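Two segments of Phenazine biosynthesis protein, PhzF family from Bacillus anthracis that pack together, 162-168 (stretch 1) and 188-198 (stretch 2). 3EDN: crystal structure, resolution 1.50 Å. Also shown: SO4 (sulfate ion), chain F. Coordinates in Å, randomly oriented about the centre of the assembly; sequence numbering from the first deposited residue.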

# COMPACT_ATOMS: atom_id res chain seq x y z
N ASN A 162 16.46 -18.05 9.64
CA ASN A 162 15.81 -18.03 10.95
C ASN A 162 16.43 -19.09 11.84
O ASN A 162 16.78 -20.16 11.37
CB ASN A 162 14.32 -18.28 10.79
CG ASN A 162 13.64 -17.17 10.00
OD1 ASN A 162 13.25 -16.15 10.56
ND2 ASN A 162 13.53 -17.35 8.70
N TRP A 163 16.55 -18.81 13.14
CA TRP A 163 17.20 -19.74 14.05
C TRP A 163 16.26 -20.83 14.55
O TRP A 163 15.18 -20.54 15.09
CB TRP A 163 17.79 -19.00 15.26
CG TRP A 163 19.06 -18.25 14.95
CD1 TRP A 163 19.20 -16.90 14.78
CD2 TRP A 163 20.37 -18.81 14.77
NE1 TRP A 163 20.51 -16.59 14.48
CE2 TRP A 163 21.25 -17.74 14.49
CE3 TRP A 163 20.88 -20.12 14.82
CZ2 TRP A 163 22.61 -17.94 14.26
CZ3 TRP A 163 22.24 -20.32 14.60
CH2 TRP A 163 23.09 -19.22 14.32
N THR A 164 16.68 -22.08 14.38
CA THR A 164 15.97 -23.24 14.93
C THR A 164 16.99 -24.15 15.63
O THR A 164 18.18 -24.04 15.39
CB THR A 164 15.19 -23.99 13.82
OG1 THR A 164 14.20 -24.83 14.41
CG2 THR A 164 16.13 -24.82 12.93
N VAL A 165 16.52 -25.03 16.50
CA VAL A 165 17.40 -26.01 17.16
C VAL A 165 17.16 -27.36 16.52
O VAL A 165 16.05 -27.91 16.58
CB VAL A 165 17.15 -26.12 18.69
CG1 VAL A 165 18.22 -26.99 19.34
CG2 VAL A 165 17.15 -24.74 19.35
N ILE A 166 18.21 -27.90 15.89
CA ILE A 166 18.14 -29.24 15.34
C ILE A 166 18.42 -30.22 16.49
O ILE A 166 19.51 -30.22 17.06
CB ILE A 166 19.21 -29.43 14.23
CG1 ILE A 166 18.97 -28.45 13.05
CG2 ILE A 166 19.23 -30.87 13.75
CD1 ILE A 166 17.58 -28.62 12.37
N VAL A 167 17.43 -31.05 16.82
CA VAL A 167 17.50 -32.01 17.92
C VAL A 167 17.36 -33.45 17.39
O VAL A 167 16.24 -33.93 17.15
CB VAL A 167 16.37 -31.75 18.94
CG1 VAL A 167 16.50 -32.70 20.14
CG2 VAL A 167 16.40 -30.30 19.41
N PRO A 168 18.49 -34.13 17.18
CA PRO A 168 18.41 -35.52 16.70
C PRO A 168 17.76 -36.45 17.72
O PRO A 168 18.18 -36.50 18.90
CB PRO A 168 19.88 -35.90 16.46
CG PRO A 168 20.59 -34.54 16.26
CD PRO A 168 19.89 -33.66 17.26
N VAL A 188 15.20 -23.22 28.48
CA VAL A 188 16.10 -24.30 28.07
C VAL A 188 17.12 -23.79 27.06
O VAL A 188 18.27 -24.21 27.07
CB VAL A 188 15.33 -25.48 27.44
CG1 VAL A 188 16.30 -26.53 26.91
CG2 VAL A 188 14.35 -26.09 28.46
N LEU A 189 16.69 -22.86 26.21
CA LEU A 189 17.52 -22.36 25.11
C LEU A 189 18.21 -21.04 25.46
O LEU A 189 17.88 -20.01 24.89
CB LEU A 189 16.67 -22.16 23.85
CG LEU A 189 15.86 -23.38 23.38
CD1 LEU A 189 14.95 -23.01 22.21
CD2 LEU A 189 16.77 -24.54 23.03
N LYS A 190 19.17 -21.10 26.38
CA LYS A 190 19.80 -19.88 26.92
C LYS A 190 20.40 -18.98 25.84
O LYS A 190 20.24 -17.75 25.87
CB LYS A 190 20.89 -20.24 27.93
CG LYS A 190 20.46 -21.21 29.00
CD LYS A 190 19.32 -20.65 29.83
CE LYS A 190 19.12 -21.49 31.08
NZ LYS A 190 18.07 -20.92 31.95
N GLU A 191 21.10 -19.59 24.89
CA GLU A 191 21.84 -18.85 23.88
C GLU A 191 20.92 -18.10 22.93
O GLU A 191 21.19 -16.95 22.56
CB GLU A 191 22.77 -19.79 23.11
CG GLU A 191 23.58 -19.11 22.01
CD GLU A 191 24.66 -18.19 22.53
OE1 GLU A 191 24.92 -18.19 23.75
OE2 GLU A 191 25.26 -17.46 21.71
N ILE A 192 19.83 -18.76 22.52
CA ILE A 192 18.85 -18.16 21.61
C ILE A 192 17.44 -18.49 22.09
O ILE A 192 16.79 -19.41 21.59
CB ILE A 192 19.02 -18.66 20.15
CG1 ILE A 192 20.51 -18.72 19.76
CG2 ILE A 192 18.23 -17.77 19.19
CD1 ILE A 192 20.75 -19.01 18.26
N PRO A 193 16.97 -17.73 23.09
CA PRO A 193 15.74 -18.07 23.80
C PRO A 193 14.50 -18.09 22.91
O PRO A 193 13.52 -18.75 23.26
CB PRO A 193 15.62 -16.96 24.86
CG PRO A 193 16.96 -16.35 24.94
CD PRO A 193 17.62 -16.52 23.62
N ASN A 194 14.53 -17.37 21.78
CA ASN A 194 13.36 -17.29 20.91
C ASN A 194 13.44 -18.22 19.70
O ASN A 194 12.65 -18.08 18.77
CB ASN A 194 13.11 -15.85 20.45
CG ASN A 194 14.11 -15.37 19.41
OD1 ASN A 194 15.28 -15.75 19.44
ND2 ASN A 194 13.63 -14.53 18.50
N ALA A 195 14.38 -19.16 19.71
CA ALA A 195 14.48 -20.12 18.60
C ALA A 195 13.31 -21.10 18.61
O ALA A 195 12.78 -21.43 19.67
CB ALA A 195 15.80 -20.88 18.66
N SER A 196 12.93 -21.59 17.43
CA SER A 196 12.04 -22.73 17.34
C SER A 196 12.86 -23.99 17.61
O SER A 196 14.10 -23.95 17.65
CB SER A 196 11.45 -22.81 15.94
OG SER A 196 12.50 -22.77 14.99
N ILE A 197 12.17 -25.12 17.80
CA ILE A 197 12.82 -26.41 17.99
C ILE A 197 12.39 -27.40 16.92
O ILE A 197 11.19 -27.63 16.73
CB ILE A 197 12.55 -27.01 19.41
CG1 ILE A 197 13.09 -26.06 20.49
CG2 ILE A 197 13.22 -28.39 19.52
CD1 ILE A 197 12.87 -26.54 21.93
N HIS A 198 13.37 -27.97 16.23
CA HIS A 198 13.09 -28.83 15.09
C HIS A 198 13.77 -30.19 15.21
O HIS A 198 14.87 -30.41 14.67
CB HIS A 198 13.53 -28.14 13.80
CG HIS A 198 12.83 -28.67 12.59
ND1 HIS A 198 11.79 -28.00 11.98
CD2 HIS A 198 12.98 -29.84 11.91
CE1 HIS A 198 11.35 -28.71 10.95
NE2 HIS A 198 12.04 -29.84 10.90
S SO4 F . 14.72 -15.51 13.93
O1 SO4 F . 14.68 -14.19 13.29
O2 SO4 F . 13.68 -16.36 13.37
O3 SO4 F . 16.04 -16.09 13.78
O4 SO4 F . 14.48 -15.37 15.36

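What does the loop at the start of stretch 2 contribute? The CA-to-CB bond of Leu 189 points toward stretch 1, and Leu 189 CD2 lies 3.7 Å from Val 165 CG2, an apolar contact between two buried residues. Lys 190 and Glu 191 are out of reach and exposed, as suits their charge. Ile 192 then lays its CD1 over one face of the Trp 163 indole, a CH-pi contact with Ile 192 CD1 3.9 Å from the centroid of the six-membered ring of Trp 163; chi2 of Ile 192 is t.

How does the chain turn into the strand? A type I turn from Ile 192 to Ala 195, closed by Ala 195 N to Ile 192 O at 3.1 Å, brings Ala 195 against stretch 1. Ala 195 CB sits 4.1 Å from Val 165 CG2.

What joins the strands? They pair in parallel, and the donor alternates between the strands. Ser 196 N bonds weakly to Trp 163 O (3.4 Å), and Val 165 N to Ser 196 O (2.9 Å). On one face, Thr 164 OG1 and Ser 196 OG share a 2.7 Å hydrogen bond.

How does the pairing continue? On the other face, Ile 197 CG2 meets Val 167 CG2 at 3.7 Å, beta-branched residues suiting a buried sheet. His 198 CB lies 3.4 Å from Thr 164 OG1; His 198 N bonds to Val 165 O (2.7 Å), and Val 167 N weakly to His 198 O (3.4 Å).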